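L-aspartate semialdehyde sulfurtransferase (Methanocaldococcus jannaschii, PDB 3KPC) probably makes homocysteine from sulfide and aspartate semialdehyde with a partner protein, and carries the C-terminal CBS domain pair described here, which binds S-adenosylmethionine and methylthioadenosine. Local coordinates at residues A[11-16]-A[105-110]; A[34-39]-A[47-52]. All coordinates share one frame; numbering follows the deposited sequence.

Interaction 1 of 2, residues A[11-16]-A[105-110]; sequences KPPITA and RRVVGI. With MTA (5'-deoxy-5'-methylthioadenosine), chain C.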
loop_
_atom_site.group_PDB
_atom_site.type_symbol
_atom_site.label_atom_id
_atom_site.label_comp_id
_atom_site.label_asym_id
_atom_site.label_seq_id
_atom_site.Cartn_x
_atom_site.Cartn_y
_atom_site.Cartn_z
ATOM N N LYS A 11 7.847 -15.013 -1.595
ATOM C CA LYS A 11 8.392 -15.621 -2.810
ATOM C C LYS A 11 7.495 -16.797 -3.238
ATOM O O LYS A 11 6.800 -17.370 -2.397
ATOM C CB LYS A 11 9.856 -16.055 -2.611
ATOM C CG LYS A 11 10.088 -17.205 -1.623
ATOM C CD LYS A 11 11.578 -17.408 -1.374
ATOM C CE LYS A 11 11.840 -18.350 -0.202
ATOM N NZ LYS A 11 12.044 -19.815 -0.808
ATOM N N PRO A 12 7.500 -17.159 -4.537
ATOM C CA PRO A 12 8.329 -16.583 -5.590
ATOM C C PRO A 12 7.886 -15.160 -5.904
ATOM O O PRO A 12 6.739 -14.798 -5.621
ATOM C CB PRO A 12 8.069 -17.506 -6.783
ATOM C CG PRO A 12 6.698 -18.021 -6.560
ATOM C CD PRO A 12 6.575 -18.179 -5.071
ATOM N N PRO A 13 8.791 -14.349 -6.474
ATOM C CA PRO A 13 8.372 -13.004 -6.826
ATOM C C PRO A 13 7.472 -13.021 -8.057
ATOM O O PRO A 13 7.689 -13.814 -8.980
ATOM C CB PRO A 13 9.691 -12.294 -7.129
ATOM C CG PRO A 13 10.613 -13.364 -7.574
ATOM C CD PRO A 13 10.185 -14.633 -6.889
ATOM N N ILE A 14 6.454 -12.169 -8.047
ATOM C CA ILE A 14 5.637 -11.929 -9.226
ATOM C C ILE A 14 6.235 -10.715 -9.927
ATOM O O ILE A 14 6.319 -9.636 -9.338
ATOM C CB ILE A 14 4.151 -11.660 -8.853
ATOM C CG1 ILE A 14 3.559 -12.821 -8.034
ATOM C CG2 ILE A 14 3.312 -11.368 -10.102
ATOM C CD1 ILE A 14 3.576 -14.188 -8.723
ATOM N N THR A 15 6.677 -10.894 -11.169
ATOM C CA THR A 15 7.296 -9.807 -11.937
ATOM C C THR A 15 6.685 -9.718 -13.330
ATOM O O THR A 15 5.917 -10.592 -13.737
ATOM C CB THR A 15 8.826 -10.001 -12.084
ATOM O OG1 THR A 15 9.095 -11.193 -12.833
ATOM C CG2 THR A 15 9.515 -10.081 -10.725
ATOM N N ALA A 16 7.034 -8.663 -14.061
ATOM C CA ALA A 16 6.604 -8.523 -15.446
ATOM C C ALA A 16 7.658 -7.793 -16.264
ATOM O O ALA A 16 8.545 -7.140 -15.713
ATOM C CB ALA A 16 5.271 -7.790 -15.519
ATOM N N ARG A 105 21.175 -7.989 -9.480
ATOM C CA ARG A 105 19.865 -7.329 -9.653
ATOM C C ARG A 105 18.713 -8.251 -10.128
ATOM O O ARG A 105 17.684 -7.768 -10.619
ATOM C CB ARG A 105 19.970 -6.019 -10.480
ATOM C CG ARG A 105 19.065 -4.863 -9.933
ATOM C CD ARG A 105 19.372 -3.496 -10.663
ATOM N NE ARG A 105 18.431 -2.422 -10.282
ATOM C CZ ARG A 105 18.460 -1.751 -9.121
ATOM N NH1 ARG A 105 19.388 -2.036 -8.172
ATOM N NH2 ARG A 105 17.556 -0.790 -8.903
ATOM N N ARG A 106 18.877 -9.557 -9.951
ATOM C CA ARG A 106 17.789 -10.509 -10.180
ATOM C C ARG A 106 16.819 -10.483 -8.993
ATOM O O ARG A 106 17.258 -10.466 -7.841
ATOM C CB ARG A 106 18.385 -11.901 -10.363
ATOM C CG ARG A 106 17.395 -12.977 -10.781
ATOM C CD ARG A 106 18.162 -14.241 -11.122
ATOM N NE ARG A 106 19.163 -14.005 -12.163
ATOM C CZ ARG A 106 18.923 -14.079 -13.470
ATOM N NH1 ARG A 106 17.710 -14.387 -13.915
ATOM N NH2 ARG A 106 19.899 -13.847 -14.337
ATOM N N VAL A 107 15.515 -10.480 -9.267
ATOM C CA VAL A 107 14.503 -10.396 -8.204
ATOM C C VAL A 107 14.217 -11.770 -7.605
ATOM O O VAL A 107 13.831 -12.702 -8.314
ATOM C CB VAL A 107 13.185 -9.736 -8.692
ATOM C CG1 VAL A 107 12.182 -9.609 -7.547
ATOM C CG2 VAL A 107 13.462 -8.363 -9.287
ATOM N N VAL A 108 14.416 -11.878 -6.295
ATOM C CA VAL A 108 14.216 -13.137 -5.584
ATOM C C VAL A 108 13.015 -13.092 -4.629
ATOM O O VAL A 108 12.614 -14.124 -4.075
ATOM C CB VAL A 108 15.510 -13.598 -4.855
ATOM C CG1 VAL A 108 16.651 -13.809 -5.869
ATOM C CG2 VAL A 108 15.932 -12.599 -3.785
ATOM N N GLY A 109 12.436 -11.909 -4.450
ATOM C CA GLY A 109 11.241 -11.759 -3.622
ATOM C C GLY A 109 10.905 -10.302 -3.406
ATOM O O GLY A 109 11.470 -9.428 -4.065
ATOM N N ILE A 110 9.984 -10.034 -2.489
ATOM C CA ILE A 110 9.640 -8.657 -2.140
ATOM C C ILE A 110 9.224 -8.573 -0.677
ATOM O O ILE A 110 8.620 -9.503 -0.132
ATOM C CB ILE A 110 8.535 -8.077 -3.080
ATOM C CG1 ILE A 110 8.374 -6.561 -2.868
ATOM C CG2 ILE A 110 7.212 -8.783 -2.851
ATOM C CD1 ILE A 110 7.818 -5.808 -4.072
HETATM C CS MTA C . 1.844 -5.684 -2.298
HETATM S "S5'" MTA C . 1.170 -5.947 -0.678
HETATM C "C5'" MTA C . 0.596 -7.693 -0.904
HETATM C "C4'" MTA C . 1.397 -8.777 -0.105
HETATM O "O4'" MTA C . 1.743 -9.880 -0.998
HETATM C "C2'" MTA C . 3.830 -8.881 -0.313
HETATM O "O2'" MTA C . 4.812 -9.558 0.580
HETATM C "C3'" MTA C . 2.702 -8.211 0.472
HETATM O "O3'" MTA C . 2.806 -8.520 1.917
HETATM C "C1'" MTA C . 3.174 -9.857 -1.282
HETATM N N9 MTA C . 3.596 -9.291 -2.607
HETATM C C8 MTA C . 3.544 -8.012 -2.995
HETATM N N7 MTA C . 4.024 -7.884 -4.231
HETATM C C5 MTA C . 4.398 -9.091 -4.636
HETATM C C6 MTA C . 4.961 -9.583 -5.803
HETATM N N6 MTA C . 5.238 -8.767 -6.821
HETATM N N1 MTA C . 5.235 -10.896 -5.885
HETATM C C2 MTA C . 4.956 -11.720 -4.885
HETATM N N3 MTA C . 4.423 -11.282 -3.755
HETATM C C4 MTA C . 4.131 -9.980 -3.604
#
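The ring of Pro13 lies against the strand that begins at Val107, meeting both its backbone and one of its methyl groups. Its CG comes to 3.4 Å from Val107 O, while its CB touches Val107 CG1 at 3.7 Å. Val107 CG1 is anti to the N of Val107 (chi1 -177°), which puts it against the proline ring and 4.2 Å from Thr15 CG2, where the threonine and valine pass antiparallel, flank to flank. Lys11 adds only its CB methylene, 3.7 Å from Val108 O, and its long chain then leads away from the strand. Packing, not hydrogen bonding, joins the segments, so compact apolar residues suit it: a proline presents a rigid hydrocarbon surface and a beta-branched valine a broad one. Gly109, whose CA is nearest that of Pro13 across the contact, forms a classic beta bulge with Val108 opposite Val100, and Pro13 CB comes 3.9 Å from Gly109 N. Replacing Pro13 by alanine would remove the CG and CD that cover Val107 O and Val108 O and would probably leave the loop freer to turn next to Ile14. That backbone matters, since Ile14 reads the adenine of MTA: Ile14 N donates to N1 over 2.8 Å, and N6 returns a nearly straight bond to Ile14 O (2.9 Å, 173°). From the strand, Ile110 sets CG2 over the bond shared by the two adenine rings, 3.3 Å from C5; with its CG1 anti to the backbone N (chi1 -170°), CG2 is the branch turned to the purine. Val107 and Thr15 also pack on strand 36-40. Loop 11-16 of the first CBS repeat and a strand of the second thus meet at a nucleoside pocket, the adenosine-binding site of a CBS domain pair.

Interaction 2 of 2, residues A[34-39]-A[47-52]; sequences INHLPI and VGIITS. With MTA (5'-deoxy-5'-methylthioadenosine), chain C; SAM (S-adenosylmethionine), chain B.
The beta hairpin of the first CBS repeat, with strand 36-39 running against strand 47-51, has His36 beside Thr51 and Pro38 beside Ile49 on one face and Leu37 opposite Ile50 on the other. Leu37 and Ile50 form a hydrogen-bonded pair, Leu37 N giving 2.8 Å to Ile50 O almost along the C=O axis. At the far end Val47 and Gly48 make a classic beta bulge opposite Ile39, whose O accepts from both their N atoms. Ile39 sends CD1 to 3.9 Å from Ile50 CG1 and lays CG2 across Val47 CG2, 3.8 Å away, an apolar filling suited to the buried face that Leu37 shares with helix 22-32. On the other face the imidazole of His36 lies alongside Thr51, CD2 to CG2 3.7 Å, and its NE2 bonds to Ser96 OG. With OG1 between the backbone N and the carbonyl carbon (chi1 71°), Thr51 sits at the N-cap of helix 52-61, its OG1 making a weak hydrogen bond to Trp53 N, while its CG2 packs 3.6 Å from SAM C8. Where the strands end, Ser52 N donates to Asn35 O over 3.1 Å, and in one of two conformers Ser52 OG donates 2.7 Å to Asn35 OD1. Asn35 ND2 bonds to a carboxylate oxygen of another SAM molecule. When Ser52 is in this conformer the amide is held at both ends, which would probably fix its rotation and couple the start of helix 52-61 to that ligand.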
loop_
_atom_site.group_PDB
_atom_site.type_symbol
_atom_site.label_atom_id
_atom_site.label_comp_id
_atom_site.label_asym_id
_atom_site.label_seq_id
_atom_site.Cartn_x
_atom_site.Cartn_y
_atom_site.Cartn_z
ATOM N N ILE A 34 -1.988 -8.129 -4.883
ATOM C CA ILE A 34 -0.769 -7.423 -4.516
ATOM C C ILE A 34 -0.839 -5.978 -5.001
ATOM O O ILE A 34 -1.677 -5.636 -5.839
ATOM C CB ILE A 34 0.485 -8.112 -5.121
ATOM C CG1 ILE A 34 0.352 -8.237 -6.648
ATOM C CG2 ILE A 34 0.709 -9.483 -4.469
ATOM C CD1 ILE A 34 1.599 -8.728 -7.366
ATOM N N ASN A 35 0.047 -5.137 -4.476
ATOM C CA ASN A 35 0.134 -3.739 -4.882
ATOM C C ASN A 35 1.470 -3.397 -5.530
ATOM O O ASN A 35 1.680 -2.255 -5.937
ATOM C CB ASN A 35 -0.096 -2.820 -3.680
ATOM C CG ASN A 35 -1.525 -2.846 -3.196
ATOM O OD1 ASN A 35 -2.408 -2.236 -3.798
ATOM N ND2 ASN A 35 -1.764 -3.553 -2.098
ATOM N N HIS A 36 2.369 -4.378 -5.621
ATOM C CA HIS A 36 3.718 -4.148 -6.154
ATOM C C HIS A 36 4.068 -5.095 -7.282
ATOM O O HIS A 36 3.844 -6.304 -7.187
ATOM C CB HIS A 36 4.774 -4.287 -5.058
ATOM C CG HIS A 36 4.563 -3.360 -3.910
ATOM N ND1 HIS A 36 3.680 -3.639 -2.891
ATOM C CD2 HIS A 36 5.077 -2.137 -3.639
ATOM C CE1 HIS A 36 3.670 -2.637 -2.030
ATOM N NE2 HIS A 36 4.510 -1.711 -2.459
ATOM N N LEU A 37 4.644 -4.535 -8.338
ATOM C CA LEU A 37 5.024 -5.308 -9.505
ATOM C C LEU A 37 6.397 -4.864 -10.003
ATOM O O LEU A 37 6.503 -3.897 -10.765
ATOM C CB LEU A 37 3.963 -5.179 -10.607
ATOM C CG LEU A 37 4.154 -6.034 -11.866
ATOM C CD1 LEU A 37 4.097 -7.531 -11.559
ATOM C CD2 LEU A 37 3.129 -5.663 -12.924
ATOM N N PRO A 38 7.461 -5.557 -9.549
ATOM C CA PRO A 38 8.793 -5.318 -10.092
ATOM C C PRO A 38 8.800 -5.577 -11.601
ATOM O O PRO A 38 8.231 -6.570 -12.063
ATOM C CB PRO A 38 9.659 -6.356 -9.367
ATOM C CG PRO A 38 8.926 -6.641 -8.101
ATOM C CD PRO A 38 7.477 -6.571 -8.476
ATOM N N ILE A 39 9.422 -4.671 -12.352
ATOM C CA ILE A 39 9.568 -4.812 -13.797
ATOM C C ILE A 39 10.993 -5.266 -14.084
ATOM O O ILE A 39 11.952 -4.672 -13.578
ATOM C CB ILE A 39 9.260 -3.482 -14.534
ATOM C CG1 ILE A 39 7.893 -2.913 -14.111
ATOM C CG2 ILE A 39 9.345 -3.663 -16.047
ATOM C CD1 ILE A 39 6.683 -3.813 -14.401
ATOM N N VAL A 47 14.546 -3.502 -13.689
ATOM C CA VAL A 47 14.642 -2.249 -14.453
ATOM C C VAL A 47 13.703 -1.149 -13.931
ATOM O O VAL A 47 13.885 0.032 -14.244
ATOM C CB VAL A 47 14.423 -2.465 -15.979
ATOM C CG1 VAL A 47 15.527 -3.338 -16.575
ATOM C CG2 VAL A 47 13.043 -3.053 -16.270
ATOM N N GLY A 48 12.708 -1.536 -13.140
ATOM C CA GLY A 48 11.766 -0.573 -12.576
ATOM C C GLY A 48 10.754 -1.217 -11.655
ATOM O O GLY A 48 10.814 -2.421 -11.404
ATOM N N ILE A 49 9.827 -0.413 -11.144
ATOM C CA ILE A 49 8.729 -0.926 -10.322
ATOM C C ILE A 49 7.426 -0.178 -10.617
ATOM O O ILE A 49 7.420 1.037 -10.837
ATOM C CB ILE A 49 9.074 -0.916 -8.795
ATOM C CG1 ILE A 49 8.081 -1.775 -7.994
ATOM C CG2 ILE A 49 9.192 0.518 -8.255
ATOM C CD1 ILE A 49 8.494 -2.051 -6.543
ATOM N N ILE A 50 6.336 -0.938 -10.637
ATOM C CA ILE A 50 4.982 -0.424 -10.791
ATOM C C ILE A 50 4.211 -0.754 -9.520
ATOM O O ILE A 50 4.292 -1.878 -9.019
ATOM C CB ILE A 50 4.281 -1.103 -12.003
ATOM C CG1 ILE A 50 4.841 -0.575 -13.331
ATOM C CG2 ILE A 50 2.745 -0.980 -11.931
ATOM C CD1 ILE A 50 4.420 0.842 -13.682
ATOM N N THR A 51 3.478 0.217 -8.987
ATOM C CA THR A 51 2.582 -0.057 -7.868
ATOM C C THR A 51 1.167 0.357 -8.244
ATOM O O THR A 51 0.966 1.001 -9.283
ATOM C CB THR A 51 3.021 0.659 -6.569
ATOM O OG1 THR A 51 2.797 2.069 -6.682
ATOM C CG2 THR A 51 4.491 0.393 -6.248
ATOM N N SER A 52 0.194 -0.009 -7.411
ATOM C CA SER A 52 -1.197 0.402 -7.609
ATOM C C SER A 52 -1.318 1.921 -7.726
ATOM O O SER A 52 -2.155 2.433 -8.471
ATOM C CB SER A 52 -2.077 -0.102 -6.461
ATOM O OG SER A 52 -2.066 -1.519 -6.386
HETATM C CS MTA C . 1.844 -5.684 -2.298
HETATM S "S5'" MTA C . 1.170 -5.947 -0.678
HETATM C "C5'" MTA C . 0.596 -7.693 -0.904
HETATM C "C4'" MTA C . 1.397 -8.777 -0.105
HETATM O "O4'" MTA C . 1.743 -9.880 -0.998
HETATM C "C2'" MTA C . 3.830 -8.881 -0.313
HETATM O "O2'" MTA C . 4.812 -9.558 0.580
HETATM C "C3'" MTA C . 2.702 -8.211 0.472
HETATM O "O3'" MTA C . 2.806 -8.520 1.917
HETATM C "C1'" MTA C . 3.174 -9.857 -1.282
HETATM N N9 MTA C . 3.596 -9.291 -2.607
HETATM C C8 MTA C . 3.544 -8.012 -2.995
HETATM N N7 MTA C . 4.024 -7.884 -4.231
HETATM C C5 MTA C . 4.398 -9.091 -4.636
HETATM C C6 MTA C . 4.961 -9.583 -5.803
HETATM N N6 MTA C . 5.238 -8.767 -6.821
HETATM N N1 MTA C . 5.235 -10.896 -5.885
HETATM C C2 MTA C . 4.956 -11.720 -4.885
HETATM N N3 MTA C . 4.423 -11.282 -3.755
HETATM C C4 MTA C . 4.131 -9.980 -3.604
HETATM N N SAM B . 3.880 6.519 0.391
HETATM C CA SAM B . 2.986 6.287 -0.785
HETATM C C SAM B . 3.354 4.967 -1.487
HETATM O O SAM B . 4.253 4.242 -1.058
HETATM O OXT SAM B . 2.760 4.600 -2.501
HETATM C CB SAM B . 3.058 7.465 -1.778
HETATM C CG SAM B . 4.481 7.987 -2.003
HETATM S SD SAM B . 5.542 6.863 -2.985
HETATM C CE SAM B . 6.916 7.966 -3.276
HETATM C "C5'" SAM B . 4.855 6.681 -4.675
HETATM C "C4'" SAM B . 5.871 6.091 -5.657
HETATM O "O4'" SAM B . 6.652 5.123 -4.926
HETATM C "C3'" SAM B . 5.269 5.307 -6.832
HETATM O "O3'" SAM B . 5.550 6.022 -8.040
HETATM C "C2'" SAM B . 6.026 3.975 -6.803
HETATM O "O2'" SAM B . 6.448 3.570 -8.116
HETATM C "C1'" SAM B . 7.241 4.339 -5.949
HETATM N N9 SAM B . 7.878 3.143 -5.350
HETATM C C8 SAM B . 7.267 2.123 -4.744
HETATM N N7 SAM B . 8.176 1.233 -4.340
HETATM C C5 SAM B . 9.375 1.694 -4.689
HETATM C C6 SAM B . 10.681 1.228 -4.552
HETATM N N6 SAM B . 10.935 0.069 -3.945
HETATM N N1 SAM B . 11.698 1.965 -5.038
HETATM C C2 SAM B . 11.475 3.124 -5.645
HETATM N N3 SAM B . 10.243 3.594 -5.793
HETATM C C4 SAM B . 9.183 2.906 -5.331
#

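Interactions 1 and 2, with centres about 10 Å apart, meet directly and build two sides of one MTA pocket. Ala16 N probably bonds to Pro38 O at 3.1 Å, while Ile110 CD1 packs 3.5 Å from His36 CB. The adenine is sandwiched: Ile110 CG2 covers one side, and Ile34 CG2, 3.4 Å from N9, the opposite side. Its N6 donates to Ile14 O of interaction 1 and to His36 O of interaction 2, so backbone carbonyls from both contacts recognise the amino group. Ser10 and Asp115 add further bonds to MTA. Because Ile49 and Thr51 of 47-52 line the SAM pocket while 34-39 lines that of MTA, the hairpin connects both ligand sites, consistent with ligand-triggered closure.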